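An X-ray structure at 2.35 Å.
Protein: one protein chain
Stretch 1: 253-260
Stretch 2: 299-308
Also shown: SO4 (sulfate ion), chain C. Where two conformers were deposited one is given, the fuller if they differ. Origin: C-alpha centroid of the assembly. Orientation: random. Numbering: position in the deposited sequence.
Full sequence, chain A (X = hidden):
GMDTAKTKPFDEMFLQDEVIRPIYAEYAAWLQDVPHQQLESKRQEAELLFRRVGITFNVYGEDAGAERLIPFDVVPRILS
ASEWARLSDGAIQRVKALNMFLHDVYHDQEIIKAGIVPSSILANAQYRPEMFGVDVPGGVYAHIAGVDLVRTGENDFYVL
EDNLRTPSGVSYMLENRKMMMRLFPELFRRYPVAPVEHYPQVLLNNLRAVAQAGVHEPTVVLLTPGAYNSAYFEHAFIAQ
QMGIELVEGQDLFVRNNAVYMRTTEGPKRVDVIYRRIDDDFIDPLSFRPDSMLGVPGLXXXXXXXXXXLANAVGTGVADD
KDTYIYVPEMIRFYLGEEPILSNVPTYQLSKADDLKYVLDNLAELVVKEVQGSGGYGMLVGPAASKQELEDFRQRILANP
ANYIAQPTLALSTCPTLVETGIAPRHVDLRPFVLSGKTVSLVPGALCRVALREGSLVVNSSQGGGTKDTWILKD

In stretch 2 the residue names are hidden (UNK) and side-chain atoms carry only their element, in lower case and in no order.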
ATOM      1  N   PHE A 253     -25.188  14.232  -7.197  1.00 27.36           N
ATOM      2  CA  PHE A 253     -25.426  14.987  -8.412  1.00 26.66           C
ATOM      3  C   PHE A 253     -24.773  16.333  -8.286  1.00 31.30           C
ATOM      4  O   PHE A 253     -24.536  16.804  -7.173  1.00 29.49           O
ATOM      5  CB  PHE A 253     -26.951  15.101  -8.759  1.00 27.82           C
ATOM      6  CG  PHE A 253     -27.786  15.896  -7.778  1.00 27.81           C
ATOM      7  CD1 PHE A 253     -27.951  17.269  -7.933  1.00 28.49           C
ATOM      8  CD2 PHE A 253     -28.419  15.267  -6.703  1.00 28.31           C
ATOM      9  CE1 PHE A 253     -28.686  18.009  -7.004  1.00 29.21           C
ATOM     10  CE2 PHE A 253     -29.168  16.007  -5.781  1.00 30.14           C
ATOM     11  CZ  PHE A 253     -29.300  17.370  -5.939  1.00 28.72           C
ATOM     12  N   VAL A 254     -24.487  16.960  -9.422  1.00 30.45           N
ATOM     13  CA  VAL A 254     -23.817  18.243  -9.480  1.00 30.53           C
ATOM     14  C   VAL A 254     -24.786  19.345  -9.933  1.00 36.19           C
ATOM     15  O   VAL A 254     -25.571  19.131 -10.856  1.00 35.77           O
ATOM     16  CB  VAL A 254     -22.600  18.130 -10.464  1.00 33.53           C
ATOM     17  CG1 VAL A 254     -22.192  19.493 -11.023  1.00 32.31           C
ATOM     18  CG2 VAL A 254     -21.421  17.430  -9.804  1.00 33.32           C
ATOM     19  N   ARG A 255     -24.671  20.544  -9.327  1.00 33.59           N
ATOM     20  CA  ARG A 255     -25.301  21.782  -9.803  1.00 33.47           C
ATOM     21  C   ARG A 255     -24.689  23.025  -9.189  1.00 35.94           C
ATOM     22  O   ARG A 255     -24.326  23.024  -8.015  1.00 34.38           O
ATOM     23  CB  ARG A 255     -26.843  21.781  -9.716  1.00 33.47           C
ATOM     24  CG  ARG A 255     -27.396  21.850  -8.333  1.00 36.94           C
ATOM     25  CD  ARG A 255     -28.846  22.276  -8.354  1.00 36.04           C
ATOM     26  NE  ARG A 255     -29.568  21.671  -7.247  1.00 34.84           N
ATOM     27  CZ  ARG A 255     -29.560  22.152  -6.014  1.00 41.24           C
ATOM     28  NH1 ARG A 255     -28.930  23.286  -5.743  1.00 31.56           N
ATOM     29  NH2 ARG A 255     -30.220  21.525  -5.047  1.00 30.05           N
ATOM     30  N   ASN A 256     -24.555  24.078 -10.005  1.00 34.06           N
ATOM     31  CA  ASN A 256     -23.974  25.368  -9.633  0.50 34.32           C
ATOM     32  C   ASN A 256     -22.711  25.263  -8.769  1.00 39.08           C
ATOM     33  O   ASN A 256     -22.611  25.841  -7.675  1.00 39.36           O
ATOM     34  CB  ASN A 256     -25.028  26.308  -9.072  0.50 35.97           C
ATOM     35  CG  ASN A 256     -26.099  26.632 -10.086  0.50 58.41           C
ATOM     36  OD1 ASN A 256     -25.856  26.690 -11.304  0.50 50.12           O
ATOM     37  ND2 ASN A 256     -27.303  26.822  -9.615  0.50 53.77           N
ATOM     38  N   ASN A 257     -21.709  24.537  -9.312  1.00 35.45           N
ATOM     39  CA  ASN A 257     -20.397  24.345  -8.689  1.00 34.57           C
ATOM     40  C   ASN A 257     -20.460  23.712  -7.302  1.00 36.68           C
ATOM     41  O   ASN A 257     -19.718  24.101  -6.392  1.00 37.76           O
ATOM     42  CB  ASN A 257     -19.588  25.645  -8.682  1.00 34.35           C
ATOM     43  CG  ASN A 257     -18.105  25.411  -8.596  1.00 45.79           C
ATOM     44  OD1 ASN A 257     -17.591  24.403  -9.079  1.00 38.20           O
ATOM     45  ND2 ASN A 257     -17.389  26.325  -7.946  1.00 37.58           N
ATOM     46  N   ALA A 258     -21.319  22.722  -7.145  1.00 29.81           N
ATOM     47  CA  ALA A 258     -21.456  22.021  -5.885  1.00 28.44           C
ATOM     48  C   ALA A 258     -21.926  20.615  -6.142  1.00 32.15           C
ATOM     49  O   ALA A 258     -22.535  20.346  -7.180  1.00 30.73           O
ATOM     50  CB  ALA A 258     -22.439  22.753  -4.973  1.00 28.55           C
ATOM     51  N   VAL A 259     -21.623  19.710  -5.216  1.00 29.73           N
ATOM     52  CA  VAL A 259     -22.036  18.310  -5.290  1.00 29.68           C
ATOM     53  C   VAL A 259     -22.998  18.092  -4.151  1.00 34.18           C
ATOM     54  O   VAL A 259     -22.739  18.554  -3.025  1.00 34.40           O
ATOM     55  CB  VAL A 259     -20.803  17.345  -5.201  1.00 33.30           C
ATOM     56  CG1 VAL A 259     -21.239  15.879  -5.204  1.00 32.21           C
ATOM     57  CG2 VAL A 259     -19.819  17.616  -6.331  1.00 33.26           C
ATOM     58  N   TYR A 260     -24.124  17.417  -4.430  1.00 29.63           N
ATOM     59  CA  TYR A 260     -25.145  17.164  -3.429  1.00 28.43           C
ATOM     60  C   TYR A 260     -25.393  15.700  -3.269  1.00 31.66           C
ATOM     61  O   TYR A 260     -25.300  14.950  -4.233  1.00 31.49           O
ATOM     62  CB  TYR A 260     -26.463  17.873  -3.816  1.00 29.59           C
ATOM     63  CG  TYR A 260     -26.351  19.378  -3.812  1.00 30.06           C
ATOM     64  CD1 TYR A 260     -26.580  20.111  -2.652  1.00 31.96           C
ATOM     65  CD2 TYR A 260     -25.977  20.070  -4.957  1.00 30.54           C
ATOM     66  CE1 TYR A 260     -26.400  21.490  -2.622  1.00 31.09           C
ATOM     67  CE2 TYR A 260     -25.830  21.455  -4.947  1.00 31.74           C
ATOM     68  CZ  TYR A 260     -26.027  22.159  -3.772  1.00 36.88           C
ATOM     69  OH  TYR A 260     -25.887  23.518  -3.751  1.00 39.81           O
ATOM     70  N   UNK A 299     -15.687  16.481 -12.052  1.00 33.55           N
ATOM     71  CA  UNK A 299     -14.369  17.045 -12.303  1.00 34.06           C
ATOM     72  C   UNK A 299     -14.381  18.578 -12.351  1.00 37.36           C
ATOM     73  O   UNK A 299     -13.510  19.211 -11.750  1.00 36.92           O
ATOM     74  c   UNK A 299     -12.311  16.946 -13.887  1.00 38.78           C
ATOM     75  c   UNK A 299     -11.307  16.493 -12.798  1.00 37.30           C
ATOM     76  c   UNK A 299     -13.740  16.453 -13.578  1.00 34.57           C
ATOM     77  c   UNK A 299     -11.880  16.515 -15.263  1.00 41.07           C
ATOM     78  N   UNK A 300     -15.400  19.171 -13.014  1.00 33.91           N
ATOM     79  CA  UNK A 300     -15.560  20.633 -13.098  1.00 33.62           C
ATOM     80  C   UNK A 300     -15.723  21.298 -11.709  1.00 36.75           C
ATOM     81  O   UNK A 300     -15.151  22.365 -11.475  1.00 37.26           O
ATOM     82  c   UNK A 300     -16.739  20.992 -14.002  1.00 37.44           C
ATOM     83  o   UNK A 300     -17.031  22.381 -13.953  1.00 45.51           O
ATOM     84  N   UNK A 301     -16.512  20.673 -10.800  1.00 31.70           N
ATOM     85  CA  UNK A 301     -16.721  21.192  -9.425  1.00 31.04           C
ATOM     86  C   UNK A 301     -15.382  21.180  -8.650  1.00 34.52           C
ATOM     87  O   UNK A 301     -15.062  22.130  -7.933  1.00 34.88           O
ATOM     88  c   UNK A 301     -19.133  20.383  -9.453  1.00 33.90           C
ATOM     89  c   UNK A 301     -17.830  20.384  -8.667  1.00 34.14           C
ATOM     90  c   UNK A 301     -18.057  20.933  -7.265  1.00 33.17           C
ATOM     91  N   UNK A 302     -14.627  20.097  -8.794  1.00 30.08           N
ATOM     92  CA  UNK A 302     -13.333  19.913  -8.160  1.00 28.97           C
ATOM     93  C   UNK A 302     -12.326  20.941  -8.697  1.00 33.61           C
ATOM     94  O   UNK A 302     -11.676  21.627  -7.909  1.00 33.00           O
ATOM     95  c   UNK A 302     -10.530  17.451  -8.553  1.00 30.39           C
ATOM     96  c   UNK A 302      -9.003  17.461  -6.695  1.00 39.43           C
ATOM     97  c   UNK A 302     -12.841  18.472  -8.398  1.00 28.96           C
ATOM     98  o   UNK A 302      -7.803  17.106  -6.148  1.00 39.06           O
ATOM     99  c   UNK A 302      -9.306  17.088  -7.996  1.00 30.94           C
ATOM    100  c   UNK A 302      -9.925  18.182  -5.945  1.00 32.18           C
ATOM    101  c   UNK A 302     -11.161  18.507  -6.500  1.00 31.96           C
ATOM    102  c   UNK A 302     -11.475  18.168  -7.820  1.00 30.41           C
ATOM    103  N   UNK A 303     -12.247  21.085 -10.039  1.00 31.26           N
ATOM    104  CA  UNK A 303     -11.351  22.053 -10.691  1.00 31.95           C
ATOM    105  C   UNK A 303     -11.685  23.493 -10.288  1.00 36.77           C
ATOM    106  O   UNK A 303     -10.780  24.322 -10.231  1.00 37.35           O
ATOM    107  c   UNK A 303     -10.884  20.509 -14.301  1.00 45.91           C
ATOM    108  c   UNK A 303     -11.420  21.911 -12.226  1.00 33.33           C
ATOM    109  n   UNK A 303     -10.192  23.666 -16.069  1.00 63.72           N
ATOM    110  n   UNK A 303      -8.739  22.080 -15.290  1.00 61.74           N
ATOM    111  c   UNK A 303      -9.982  22.508 -15.462  1.00 72.38           C
ATOM    112  n   UNK A 303     -11.010  21.788 -15.016  1.00 56.88           N
ATOM    113  c   UNK A 303     -10.667  20.693 -12.794  1.00 39.06           C
ATOM    114  N   UNK A 304     -12.979  23.779  -9.960  1.00 32.45           N
ATOM    115  CA  UNK A 304     -13.442  25.127  -9.577  1.00 31.88           C
ATOM    116  C   UNK A 304     -13.644  25.353  -8.073  1.00 36.04           C
ATOM    117  O   UNK A 304     -14.238  26.362  -7.671  1.00 36.28           O
ATOM    118  n   UNK A 304     -14.620  24.808 -12.675  1.00 37.74           N
ATOM    119  o   UNK A 304     -13.833  26.823 -12.193  1.00 45.62           O
ATOM    120  c   UNK A 304     -14.367  25.787 -11.829  1.00 46.50           C
ATOM    121  c   UNK A 304     -14.679  25.540 -10.379  1.00 30.66           C
ATOM    122  N   UNK A 305     -13.121  24.442  -7.262  1.00 32.65           N
ATOM    123  CA  UNK A 305     -13.094  24.574  -5.806  1.00 32.18           C
ATOM    124  C   UNK A 305     -14.392  24.365  -5.043  1.00 36.26           C
ATOM    125  O   UNK A 305     -14.487  24.760  -3.876  1.00 37.16           O
ATOM    126  N   UNK A 306     -15.358  23.688  -5.652  1.00 30.85           N
ATOM    127  CA  UNK A 306     -16.640  23.428  -4.999  1.00 29.44           C
ATOM    128  C   UNK A 306     -16.685  22.146  -4.191  1.00 32.92           C
ATOM    129  O   UNK A 306     -17.660  21.896  -3.471  1.00 33.50           O
ATOM    130  N   UNK A 307     -15.638  21.305  -4.323  1.00 27.31           N
ATOM    131  CA  UNK A 307     -15.536  20.022  -3.621  1.00 26.33           C
ATOM    132  C   UNK A 307     -14.059  19.582  -3.556  1.00 29.88           C
ATOM    133  O   UNK A 307     -13.244  20.035  -4.362  1.00 28.45           O
ATOM    134  c   UNK A 307     -16.453  18.916  -4.294  1.00 28.47           C
ATOM    135  c   UNK A 307     -16.803  17.797  -3.310  1.00 27.15           C
ATOM    136  c   UNK A 307     -15.811  18.343  -5.576  1.00 27.74           C
ATOM    137  N   UNK A 308     -13.729  18.695  -2.610  1.00 26.87           N
ATOM    138  CA  UNK A 308     -12.407  18.087  -2.517  1.00 26.55           C
ATOM    139  C   UNK A 308     -12.524  16.601  -2.814  1.00 30.70           C
ATOM    140  O   UNK A 308     -13.381  15.930  -2.240  1.00 29.93           O
ATOM    141  c   UNK A 308     -11.783  18.297  -1.128  1.00 30.06           C
ATOM    142  o   UNK A 308     -11.625  19.688  -0.896  1.00 29.59           O
ATOM    143  c   UNK A 308     -10.412  17.608  -0.995  1.00 27.15           C
TER
HETATM  144  S   SO4 C 475     -14.342  23.646 -16.246  1.00 82.50           S
HETATM  145  O1  SO4 C 475     -13.929  22.525 -15.393  1.00 86.71           O
HETATM  146  O2  SO4 C 475     -13.599  24.861 -15.871  1.00 87.15           O
HETATM  147  O3  SO4 C 475     -14.062  23.316 -17.654  1.00 88.20           O
HETATM  148  O4  SO4 C 475     -15.793  23.893 -16.073  1.00 88.18           O
HETATM  149  O   HOH W   1     -18.302  23.962 -11.721  1.00 43.58           O
HETATM  150  O   HOH W   2     -19.910  20.665  -3.035  1.00 29.05           O

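Position 299 carries four carbons, forked at the second, and its CA-to-CB bond points away from stretch 1, which it does not touch. This is Leu299, a buried apolar residue in the helix that runs through 303.

Position 300 has one carbon followed by one oxygen, the short hydroxyl side chain of Ser300. It points sideways and does not reach stretch 1 directly, but water 1 donates to both its OG (3.0 Å) and OD1 of Asn257 (2.8 Å). Ser300 OG also donates to O4 of the sulfate (2.9 Å), so the exposed hydroxyl serves as acceptor and donor at once.

At position 301 a single carbon bears two more, a compact fork pressed against stretch 1: this is Val301. Its CG2 lies 3.6 Å from CG1 of Val254, while its CG1 lies 3.9 Å from CG2 of Val259 and 3.7 Å from the backbone N of Ala258. Both methyls face stretch 1, CG2 of Val301 lying also 4.2 Å from CG2 of Val259, so the compact beta-branched side chain packs against all three residues. The backbone takes part as well, with CA of Val301 3.3 Å from OD1 of Asn257.

Position 302 shows one carbon and a six-carbon ring bearing an oxygen, hence Tyr302. It points away from stretch 1 and is buried on another side of the helix.

Position 303 has three carbons, a nitrogen, and a carbon carrying two more nitrogens. This is Arg303, whose end leads away from stretch 1; its NE donates to O1 of the sulfate (3.0 Å), a natural pairing of cation and anion.

Position 304 has two carbons, the second carrying one oxygen and one nitrogen, and its CB sits 3.4 Å from OD1 of Asn257. A branch of O and N identifies Asn304, the first residue to leave helical phi/psi. Its amide suits the helix end: ND2 donates to the backbone O of Ser300 (2.8 Å) and weakly to O2 of the sulfate (3.4 Å).

Position 305 has no side-chain atoms, so it is Gly305. Its phi of 74° is a value that by itself favours glycine.

Position 306 is also bare. An ideal CB would lie 2.1 Å from O of Asn257, a clash, so Gly306 fits for a different reason: its CA approaches that O at 3.4 Å in a CA-H...O contact.

Position 307 again has one carbon carrying two, and it points toward stretch 1. Val307 places CG1 4.1 Å from CG2 of Val259, extending the apolar patch.

Position 308 has one carbon bearing an oxygen and a carbon, marking Thr308. It is out of reach, and its hydroxyl is satisfied elsewhere in the structure.

The contact combines a small valine cluster with a polar tie. Asn257, in the turn between strands, donates from ND2 to the backbone O of Asn304 (3.2 Å), an almost straight bond. Water 2 joins N of Val259 (2.9 Å) to O of Gly306 (2.6 Å), linking the backbones beside the close approach that glycine permits.

Stretch 2 299-308: LSVYRNGGVT
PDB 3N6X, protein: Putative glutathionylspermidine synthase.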